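PDB 2Q9U: A-type flavoprotein from Giardia intestinalis, which binds FMN and a mu-oxo-diiron centre and, as a flavodiiron protein, scavenges O2, probably by passing electrons from the flavin to the iron site. Local coordinates for residues V192-K197 with V301-Y306; A209-A214 with A244-W249; S308-F313 with K401-Y406. All coordinates share one frame; numbering follows the deposited sequence.

Overall arrangement
The three contacts join helices and a strand of one chain, all of them away from the cofactor sites. Contact 1 is partly buried and spans the two halves of the protein, pairing helix 189-204 of the beta-lactamase-like part with helix 298-306 of the flavodoxin-like part. Contact 2 is buried; it shares no helix with contact 1 but touches it directly, Tyr306 meeting Glu245. Contact 3, also buried, belongs to the flavodoxin-like part, where strand 310-314 follows helix 298-306. Chemistry changes with place: aliphatic and aromatic packing at the boundary, sulfur and aromatic rings in contact 2, small residues and bare backbone in contact 3.

Contact 1: residues V192-K197 with V301-Y306; sequences VMHLFK and VALHTY
Leu303 and His194 both hold CG on the far side from their backbone N (chi1 173° and 167°), which sends the leucine fork and the imidazole into the boundary between the flavodoxin-like and beta-lactamase-like parts of this flavodiiron protein. The packing is helix on helix: the axes of the short segments 192-197 and 301-306 run almost perpendicular, at 98°, and come no closer than 10.7 Å. Of the Leu303 methyls, CD2 meets the imidazole, while CD1 lies against the backbone of helix 189-204, 4.2 Å from His194 O, with Lys197 CB a little farther from it. Lys197 starts toward helix 298-306, but its extended chain then leads off, so its aliphatic base does the touching: Lys197 CG sits 4.2 Å from Tyr306 CE2, and the two side chains cross at about a right angle. The phenol continues past the lysine to hydrogen-bond Glu245 of helix 236-250, and the rings of Trp249 and His254 meet that of the tyrosine. At the other end of the contact, Leu303 CD2 comes obliquely to the imidazole, 3.5 Å from His194 CE1 and 3.9 Å from His194 NE2.

Contact 2: residues A209-A214 with A244-W249; sequences AQMRKA and AEYDRW
Met211 forms a Met-aromatic contact with Tyr246 that joins helices 208-219 and 236-250, two helices of the beta-lactamase-like part. Its terminal methyl lies over one face of the phenol ring: Met211 CE stands 3.5 Å from the centroid of the Tyr246 ring and only 6° off the normal, a CH-pi contact over the middle of the face. The sulfur lies over the same ring but farther out, Met211 SD being 4.2 Å from the Tyr246 centroid and 28° off the normal. The start of the side chain serves a second aromatic group, since Met211 CB is 3.5 Å from Trp249 CZ3 in an oblique approach, and Met211 CG follows at 3.7 Å from the same Trp249 CZ3. The side chain leaves the backbone toward helix 236-250; CG anti to the backbone N, together with the bends at chi2 and chi3, then lays the methyl over the tyrosine while keeping it at the edge of the indole, in plane. One side chain thus touches two rings, its base the indole and its end the phenol.

Farther out, Tyr246 OH is hydrogen-bonded to Phe173 N, and the ring of Phe173 meets the tyrosine edge-to-face, which holds the phenol in position. Trp249 has His254 edge-to-face. On helix 236-250 a salt bridge spans nearly one turn: Arg248 NH2 donates to Glu245 OE1 at 2.8 Å, with an N-H...O angle of 154°, on the anti side and tilted out of the carboxylate plane.

Contact 3: residues S308-F313 with K401-Y406; sequences SGAVAF and KRAIAY
The ring of Tyr406 meets the peptide carbonyl of Gly309 obliquely, where helix 386-409 packs against Gly309 and Ala310 on the N-terminal side of strand 310-314, the central strand of the parallel sheet in the flavodoxin-like fold. Gly309 O is 3.6 Å from Tyr406 CD2 and 3.7 Å from Tyr406 CG, and the tyrosine CB is also close by. This placement follows from chi1 of 174°, which puts CG anti to the backbone N and brings the ring alongside Gly309.

Beside the tyrosine the backbones themselves come together. Gly309 has no side chain, and its CA lies 4.2 Å from Ala403 CA. The methyl of the alanine rests on the same peptide, Ala403 CB being 3.7 Å from Gly309 C. Next to it two methyls abut, Ala310 CB being 3.6 Å from Ala403 CB, so small residues on both sides bring helix and sheet close. Around this point Ala310 also packs on Leu399, one turn earlier in the helix, and Ala403 on Val259 of the neighbouring strand 258-263, while Tyr406 rests on Lys342 and Pro343. Backbone hydrogen bonds of Gly309 to Lys258 and of Ala310 to Thr260 tie this end of the central strand to strand 258-263.

The buried Gly309 O has no hydrogen-bond partner in the model; the nearest thing to one is a weak CA-H...O contact from Ala403 CA at 3.6 Å, with an angle of 159° at the hydrogen.

Contact 1: residues V192-K197 with V301-Y306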
loop_
_atom_site.group_PDB
_atom_site.type_symbol
_atom_site.label_atom_id
_atom_site.label_comp_id
_atom_site.label_asym_id
_atom_site.label_seq_id
_atom_site.Cartn_x
_atom_site.Cartn_y
_atom_site.Cartn_z
ATOM N N VAL A 192 -3.676 25.057 0.342
ATOM C CA VAL A 192 -3.921 25.140 -1.104
ATOM C C VAL A 192 -2.590 25.462 -1.801
ATOM O O VAL A 192 -2.250 24.863 -2.826
ATOM C CB VAL A 192 -4.975 26.191 -1.457
ATOM C CG1 VAL A 192 -5.229 26.203 -3.019
ATOM C CG2 VAL A 192 -6.290 25.932 -0.704
ATOM N N MET A 193 -1.809 26.377 -1.215
ATOM C CA MET A 193 -0.540 26.755 -1.819
ATOM C C MET A 193 0.443 25.618 -1.804
ATOM O O MET A 193 1.198 25.443 -2.765
ATOM C CB MET A 193 0.049 28.019 -1.175
ATOM C CG MET A 193 -0.659 29.291 -1.558
ATOM S SD MET A 193 -0.587 29.631 -3.363
ATOM C CE MET A 193 1.181 29.520 -3.708
ATOM N N HIS A 194 0.437 24.836 -0.720
ATOM C CA HIS A 194 1.251 23.612 -0.683
ATOM C C HIS A 194 0.931 22.703 -1.878
ATOM O O HIS A 194 1.835 22.236 -2.574
ATOM C CB HIS A 194 1.047 22.882 0.650
ATOM C CG HIS A 194 1.579 21.489 0.666
ATOM N ND1 HIS A 194 2.845 21.183 1.094
ATOM C CD2 HIS A 194 1.012 20.317 0.289
ATOM C CE1 HIS A 194 3.039 19.877 0.999
ATOM N NE2 HIS A 194 1.943 19.329 0.505
ATOM N N LEU A 195 -0.352 22.454 -2.125
ATOM C CA LEU A 195 -0.736 21.555 -3.225
ATOM C C LEU A 195 -0.520 22.215 -4.588
ATOM O O LEU A 195 -0.217 21.533 -5.589
ATOM C CB LEU A 195 -2.193 21.107 -3.040
ATOM C CG LEU A 195 -2.421 20.203 -1.809
ATOM C CD1 LEU A 195 -3.929 19.971 -1.641
ATOM C CD2 LEU A 195 -1.659 18.854 -1.932
ATOM N N PHE A 196 -0.664 23.550 -4.619
ATOM C CA PHE A 196 -0.420 24.343 -5.838
ATOM C C PHE A 196 1.058 24.172 -6.232
ATOM O O PHE A 196 1.390 23.976 -7.402
ATOM C CB PHE A 196 -0.772 25.808 -5.549
ATOM C CG PHE A 196 -0.400 26.792 -6.651
ATOM C CD1 PHE A 196 0.890 27.322 -6.741
ATOM C CD2 PHE A 196 -1.365 27.222 -7.564
ATOM C CE1 PHE A 196 1.208 28.266 -7.735
ATOM C CE2 PHE A 196 -1.057 28.180 -8.547
ATOM C CZ PHE A 196 0.225 28.687 -8.630
ATOM N N LYS A 197 1.940 24.231 -5.233
ATOM C CA LYS A 197 3.384 23.968 -5.441
ATOM C C LYS A 197 3.680 22.529 -5.845
ATOM O O LYS A 197 4.540 22.270 -6.709
ATOM C CB LYS A 197 4.196 24.322 -4.194
ATOM C CG LYS A 197 4.326 25.815 -3.949
ATOM C CD LYS A 197 5.075 26.060 -2.622
ATOM C CE LYS A 197 5.052 27.516 -2.213
ATOM N NZ LYS A 197 5.656 27.748 -0.845
ATOM N N VAL A 301 9.219 13.696 -3.748
ATOM C CA VAL A 301 10.594 14.027 -4.164
ATOM C C VAL A 301 10.564 15.316 -5.029
ATOM O O VAL A 301 11.366 16.260 -4.827
ATOM C CB VAL A 301 11.261 12.823 -4.903
ATOM C CG1 VAL A 301 12.610 13.206 -5.517
ATOM C CG2 VAL A 301 11.446 11.610 -3.932
ATOM N N ALA A 302 9.648 15.348 -5.989
ATOM C CA ALA A 302 9.488 16.526 -6.867
ATOM C C ALA A 302 9.098 17.738 -6.035
ATOM O O ALA A 302 9.708 18.789 -6.151
ATOM C CB ALA A 302 8.464 16.257 -7.987
ATOM N N LEU A 303 8.105 17.581 -5.165
ATOM C CA LEU A 303 7.703 18.679 -4.278
ATOM C C LEU A 303 8.881 19.342 -3.533
ATOM O O LEU A 303 9.010 20.585 -3.503
ATOM C CB LEU A 303 6.687 18.160 -3.262
ATOM C CG LEU A 303 6.247 19.087 -2.113
ATOM C CD1 LEU A 303 5.541 20.365 -2.673
ATOM C CD2 LEU A 303 5.354 18.356 -1.126
ATOM N N HIS A 304 9.724 18.525 -2.914
ATOM C CA HIS A 304 10.758 19.048 -2.047
ATOM C C HIS A 304 11.978 19.553 -2.782
ATOM O O HIS A 304 12.520 20.582 -2.416
ATOM C CB HIS A 304 11.090 18.069 -0.893
ATOM C CG HIS A 304 9.990 17.999 0.117
ATOM N ND1 HIS A 304 9.683 19.060 0.941
ATOM C CD2 HIS A 304 9.087 17.029 0.400
ATOM C CE1 HIS A 304 8.666 18.735 1.723
ATOM N NE2 HIS A 304 8.278 17.514 1.402
ATOM N N THR A 305 12.379 18.851 -3.833
ATOM C CA THR A 305 13.504 19.290 -4.669
ATOM C C THR A 305 13.195 20.600 -5.414
ATOM O O THR A 305 14.108 21.408 -5.636
ATOM C CB THR A 305 13.967 18.200 -5.668
ATOM O OG1 THR A 305 12.874 17.786 -6.514
ATOM C CG2 THR A 305 14.524 16.965 -4.922
ATOM N N TYR A 306 11.956 20.757 -5.853
ATOM C CA TYR A 306 11.421 22.024 -6.365
ATOM C C TYR A 306 11.979 23.303 -5.699
ATOM O O TYR A 306 12.491 24.149 -6.347
ATOM C CB TYR A 306 9.891 21.998 -6.350
ATOM C CG TYR A 306 9.169 23.286 -6.669
ATOM C CD1 TYR A 306 9.009 23.705 -7.940
ATOM C CD2 TYR A 306 8.608 24.056 -5.679
ATOM C CE1 TYR A 306 8.325 24.869 -8.228
ATOM C CE2 TYR A 306 7.954 25.202 -5.937
ATOM C CZ TYR A 306 7.807 25.606 -7.230
ATOM O OH TYR A 306 7.140 26.731 -7.515
#

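Contact 2: residues A209-A214 with A244-W249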
loop_
_atom_site.group_PDB
_atom_site.type_symbol
_atom_site.label_atom_id
_atom_site.label_comp_id
_atom_site.label_asym_id
_atom_site.label_seq_id
_atom_site.Cartn_x
_atom_site.Cartn_y
_atom_site.Cartn_z
ATOM N N ALA A 209 9.926 28.359 -18.989
ATOM C CA ALA A 209 9.994 29.317 -20.097
ATOM C C ALA A 209 8.577 29.568 -20.634
ATOM O O ALA A 209 8.172 30.720 -20.881
ATOM C CB ALA A 209 10.906 28.801 -21.192
ATOM N N GLN A 210 7.805 28.494 -20.751
ATOM C CA GLN A 210 6.428 28.590 -21.231
ATOM C C GLN A 210 5.564 29.345 -20.219
ATOM O O GLN A 210 4.706 30.126 -20.606
ATOM C CB GLN A 210 5.859 27.213 -21.566
ATOM C CG GLN A 210 6.532 26.517 -22.791
ATOM C CD GLN A 210 7.855 25.801 -22.486
ATOM O OE1 GLN A 210 8.381 25.841 -21.361
ATOM N NE2 GLN A 210 8.392 25.122 -23.504
ATOM N N MET A 211 5.831 29.164 -18.925
ATOM C CA MET A 211 5.150 29.959 -17.887
ATOM C C MET A 211 5.461 31.457 -17.950
ATOM O O MET A 211 4.554 32.287 -17.737
ATOM C CB MET A 211 5.422 29.405 -16.480
ATOM C CG MET A 211 4.719 30.205 -15.348
ATOM S SD MET A 211 2.901 30.119 -15.443
ATOM C CE MET A 211 2.661 28.385 -15.011
ATOM N N ARG A 212 6.721 31.794 -18.252
ATOM C CA ARG A 212 7.132 33.192 -18.421
ATOM C C ARG A 212 6.290 33.837 -19.528
ATOM O O ARG A 212 5.760 34.940 -19.341
ATOM C CB ARG A 212 8.633 33.303 -18.731
ATOM C CG ARG A 212 9.542 33.134 -17.494
ATOM C CD ARG A 212 10.979 33.644 -17.750
ATOM N NE ARG A 212 11.639 32.957 -18.862
ATOM C CZ ARG A 212 12.271 31.785 -18.787
ATOM N NH1 ARG A 212 12.344 31.118 -17.644
ATOM N NH2 ARG A 212 12.836 31.276 -19.877
ATOM N N LYS A 213 6.119 33.109 -20.640
ATOM C CA LYS A 213 5.339 33.582 -21.808
ATOM C C LYS A 213 3.886 33.807 -21.423
ATOM O O LYS A 213 3.276 34.825 -21.764
ATOM C CB LYS A 213 5.438 32.579 -22.982
ATOM C CG LYS A 213 4.109 31.885 -23.491
ATOM C CD LYS A 213 3.677 30.522 -22.771
ATOM C CE LYS A 213 3.186 29.446 -23.722
ATOM N NZ LYS A 213 4.221 28.651 -24.582
ATOM N N ALA A 214 3.340 32.840 -20.691
ATOM C CA ALA A 214 1.942 32.834 -20.357
ATOM C C ALA A 214 1.671 33.986 -19.401
ATOM O O ALA A 214 0.699 34.708 -19.578
ATOM C CB ALA A 214 1.549 31.476 -19.729
ATOM N N ALA A 244 2.100 35.227 -7.795
ATOM C CA ALA A 244 3.477 35.524 -7.312
ATOM C C ALA A 244 4.384 34.288 -7.269
ATOM O O ALA A 244 5.570 34.381 -7.612
ATOM C CB ALA A 244 3.448 36.193 -5.970
ATOM N N GLU A 245 3.836 33.138 -6.861
ATOM C CA GLU A 245 4.611 31.885 -6.853
ATOM C C GLU A 245 4.990 31.438 -8.272
ATOM O O GLU A 245 6.148 31.084 -8.530
ATOM C CB GLU A 245 3.835 30.777 -6.124
ATOM C CG GLU A 245 4.575 29.396 -6.069
ATOM C CD GLU A 245 5.851 29.417 -5.231
ATOM O OE1 GLU A 245 5.971 30.282 -4.339
ATOM O OE2 GLU A 245 6.730 28.557 -5.455
ATOM N N TYR A 246 4.018 31.399 -9.185
ATOM C CA TYR A 246 4.328 31.102 -10.588
ATOM C C TYR A 246 5.378 32.066 -11.156
ATOM O O TYR A 246 6.290 31.666 -11.901
ATOM C CB TYR A 246 3.068 31.183 -11.444
ATOM C CG TYR A 246 2.274 29.924 -11.583
ATOM C CD1 TYR A 246 2.768 28.680 -11.165
ATOM C CD2 TYR A 246 1.016 29.967 -12.188
ATOM C CE1 TYR A 246 2.005 27.519 -11.314
ATOM C CE2 TYR A 246 0.263 28.834 -12.355
ATOM C CZ TYR A 246 0.753 27.610 -11.920
ATOM O OH TYR A 246 -0.035 26.508 -12.121
ATOM N N ASP A 247 5.247 33.339 -10.809
ATOM C CA ASP A 247 6.205 34.347 -11.301
ATOM C C ASP A 247 7.632 34.084 -10.803
ATOM O O ASP A 247 8.577 34.089 -11.600
ATOM C CB ASP A 247 5.758 35.755 -10.918
ATOM C CG ASP A 247 6.640 36.824 -11.552
ATOM O OD1 ASP A 247 6.718 36.837 -12.796
ATOM O OD2 ASP A 247 7.281 37.606 -10.807
ATOM N N ARG A 248 7.783 33.859 -9.499
ATOM C CA ARG A 248 9.083 33.533 -8.933
ATOM C C ARG A 248 9.612 32.260 -9.564
ATOM O O ARG A 248 10.740 32.232 -10.057
ATOM C CB ARG A 248 9.028 33.400 -7.405
ATOM C CG ARG A 248 8.986 34.739 -6.655
ATOM C CD ARG A 248 9.069 34.526 -5.127
ATOM N NE ARG A 248 8.041 33.579 -4.656
ATOM C CZ ARG A 248 6.848 33.930 -4.181
ATOM N NH1 ARG A 248 6.506 35.216 -4.104
ATOM N NH2 ARG A 248 5.986 32.995 -3.788
ATOM N N TRP A 249 8.789 31.212 -9.592
ATOM C CA TRP A 249 9.242 29.943 -10.163
ATOM C C TRP A 249 9.670 30.080 -11.627
ATOM O O TRP A 249 10.715 29.548 -12.012
ATOM C CB TRP A 249 8.183 28.827 -10.001
ATOM C CG TRP A 249 8.490 27.664 -10.896
ATOM C CD1 TRP A 249 9.550 26.797 -10.785
ATOM C CD2 TRP A 249 7.766 27.279 -12.068
ATOM N NE1 TRP A 249 9.519 25.884 -11.816
ATOM C CE2 TRP A 249 8.440 26.158 -12.625
ATOM C CE3 TRP A 249 6.614 27.778 -12.718
ATOM C CZ2 TRP A 249 7.993 25.517 -13.795
ATOM C CZ3 TRP A 249 6.167 27.137 -13.898
ATOM C CH2 TRP A 249 6.863 26.017 -14.423
#

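Contact 3: residues S308-F313 with K401-Y406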
loop_
_atom_site.group_PDB
_atom_site.type_symbol
_atom_site.label_atom_id
_atom_site.label_comp_id
_atom_site.label_asym_id
_atom_site.label_seq_id
_atom_site.Cartn_x
_atom_site.Cartn_y
_atom_site.Cartn_z
ATOM N N SER A 308 14.136 23.420 -2.863
ATOM C CA SER A 308 15.377 23.283 -2.098
ATOM C C SER A 308 16.446 24.140 -2.763
ATOM O O SER A 308 16.485 24.259 -4.001
ATOM C CB SER A 308 15.850 21.810 -2.081
ATOM O OG SER A 308 14.944 20.981 -1.382
ATOM N N GLY A 309 17.323 24.694 -1.936
ATOM C CA GLY A 309 18.490 25.435 -2.393
ATOM C C GLY A 309 19.636 24.482 -2.670
ATOM O O GLY A 309 20.570 24.837 -3.369
ATOM N N ALA A 310 19.534 23.259 -2.145
ATOM C CA ALA A 310 20.524 22.217 -2.381
ATOM C C ALA A 310 19.928 20.841 -2.077
ATOM O O ALA A 310 19.021 20.706 -1.242
ATOM C CB ALA A 310 21.791 22.431 -1.502
ATOM N N VAL A 311 20.501 19.825 -2.708
ATOM C CA VAL A 311 20.016 18.446 -2.506
ATOM C C VAL A 311 21.162 17.459 -2.285
ATOM O O VAL A 311 22.318 17.712 -2.659
ATOM C CB VAL A 311 19.130 17.942 -3.699
ATOM C CG1 VAL A 311 17.875 18.790 -3.839
ATOM C CG2 VAL A 311 19.924 17.885 -5.061
ATOM N N ALA A 312 20.822 16.328 -1.682
ATOM C CA ALA A 312 21.716 15.161 -1.688
ATOM C C ALA A 312 20.935 13.895 -2.066
ATOM O O ALA A 312 19.759 13.742 -1.688
ATOM C CB ALA A 312 22.407 14.996 -0.310
ATOM N N PHE A 313 21.584 13.019 -2.839
ATOM C CA PHE A 313 21.032 11.717 -3.168
ATOM C C PHE A 313 21.974 10.620 -2.701
ATOM O O PHE A 313 23.210 10.708 -2.869
ATOM C CB PHE A 313 20.798 11.587 -4.663
ATOM C CG PHE A 313 19.527 12.260 -5.140
ATOM C CD1 PHE A 313 19.442 13.663 -5.199
ATOM C CD2 PHE A 313 18.427 11.508 -5.516
ATOM C CE1 PHE A 313 18.274 14.309 -5.637
ATOM C CE2 PHE A 313 17.248 12.149 -5.993
ATOM C CZ PHE A 313 17.176 13.553 -6.035
ATOM N N LYS A 401 25.434 25.785 3.665
ATOM C CA LYS A 401 26.056 27.039 3.185
ATOM C C LYS A 401 25.895 27.230 1.681
ATOM O O LYS A 401 25.604 28.341 1.252
ATOM C CB LYS A 401 27.546 27.146 3.542
ATOM C CG LYS A 401 27.803 27.317 5.046
ATOM C CD LYS A 401 29.285 27.164 5.335
ATOM C CE LYS A 401 29.588 27.313 6.823
ATOM N NZ LYS A 401 31.021 26.892 7.111
ATOM N N ARG A 402 26.127 26.174 0.889
ATOM C CA ARG A 402 25.911 26.237 -0.558
ATOM C C ARG A 402 24.456 26.460 -0.960
ATOM O O ARG A 402 24.196 27.142 -1.943
ATOM C CB ARG A 402 26.453 24.997 -1.255
ATOM C CG ARG A 402 27.986 24.920 -1.281
ATOM C CD ARG A 402 28.419 23.512 -1.711
ATOM N NE ARG A 402 29.879 23.340 -1.721
ATOM C CZ ARG A 402 30.678 23.775 -2.692
ATOM N NH1 ARG A 402 30.172 24.430 -3.723
ATOM N NH2 ARG A 402 31.992 23.571 -2.614
ATOM N N ALA A 403 23.524 25.886 -0.199
ATOM C CA ALA A 403 22.096 26.159 -0.396
ATOM C C ALA A 403 21.793 27.655 -0.157
ATOM O O ALA A 403 21.100 28.292 -0.944
ATOM C CB ALA A 403 21.271 25.314 0.542
ATOM N N ILE A 404 22.337 28.204 0.920
ATOM C CA ILE A 404 22.091 29.609 1.267
ATOM C C ILE A 404 22.669 30.492 0.160
ATOM O O ILE A 404 22.006 31.434 -0.301
ATOM C CB ILE A 404 22.637 29.933 2.658
ATOM C CG1 ILE A 404 21.773 29.236 3.737
ATOM C CG2 ILE A 404 22.673 31.474 2.885
ATOM C CD1 ILE A 404 22.466 29.090 5.099
ATOM N N ALA A 405 23.869 30.147 -0.305
ATOM C CA ALA A 405 24.530 30.899 -1.391
ATOM C C ALA A 405 23.725 30.850 -2.685
ATOM O O ALA A 405 23.570 31.860 -3.387
ATOM C CB ALA A 405 25.950 30.381 -1.628
ATOM N N TYR A 406 23.210 29.662 -3.004
ATOM C CA TYR A 406 22.438 29.480 -4.220
ATOM C C TYR A 406 21.168 30.337 -4.183
ATOM O O TYR A 406 20.797 30.966 -5.186
ATOM C CB TYR A 406 22.102 27.982 -4.404
ATOM C CG TYR A 406 21.180 27.734 -5.558
ATOM C CD1 TYR A 406 21.675 27.516 -6.836
ATOM C CD2 TYR A 406 19.791 27.742 -5.369
ATOM C CE1 TYR A 406 20.807 27.307 -7.912
ATOM C CE2 TYR A 406 18.933 27.526 -6.418
ATOM C CZ TYR A 406 19.438 27.314 -7.679
ATOM O OH TYR A 406 18.532 27.101 -8.675
#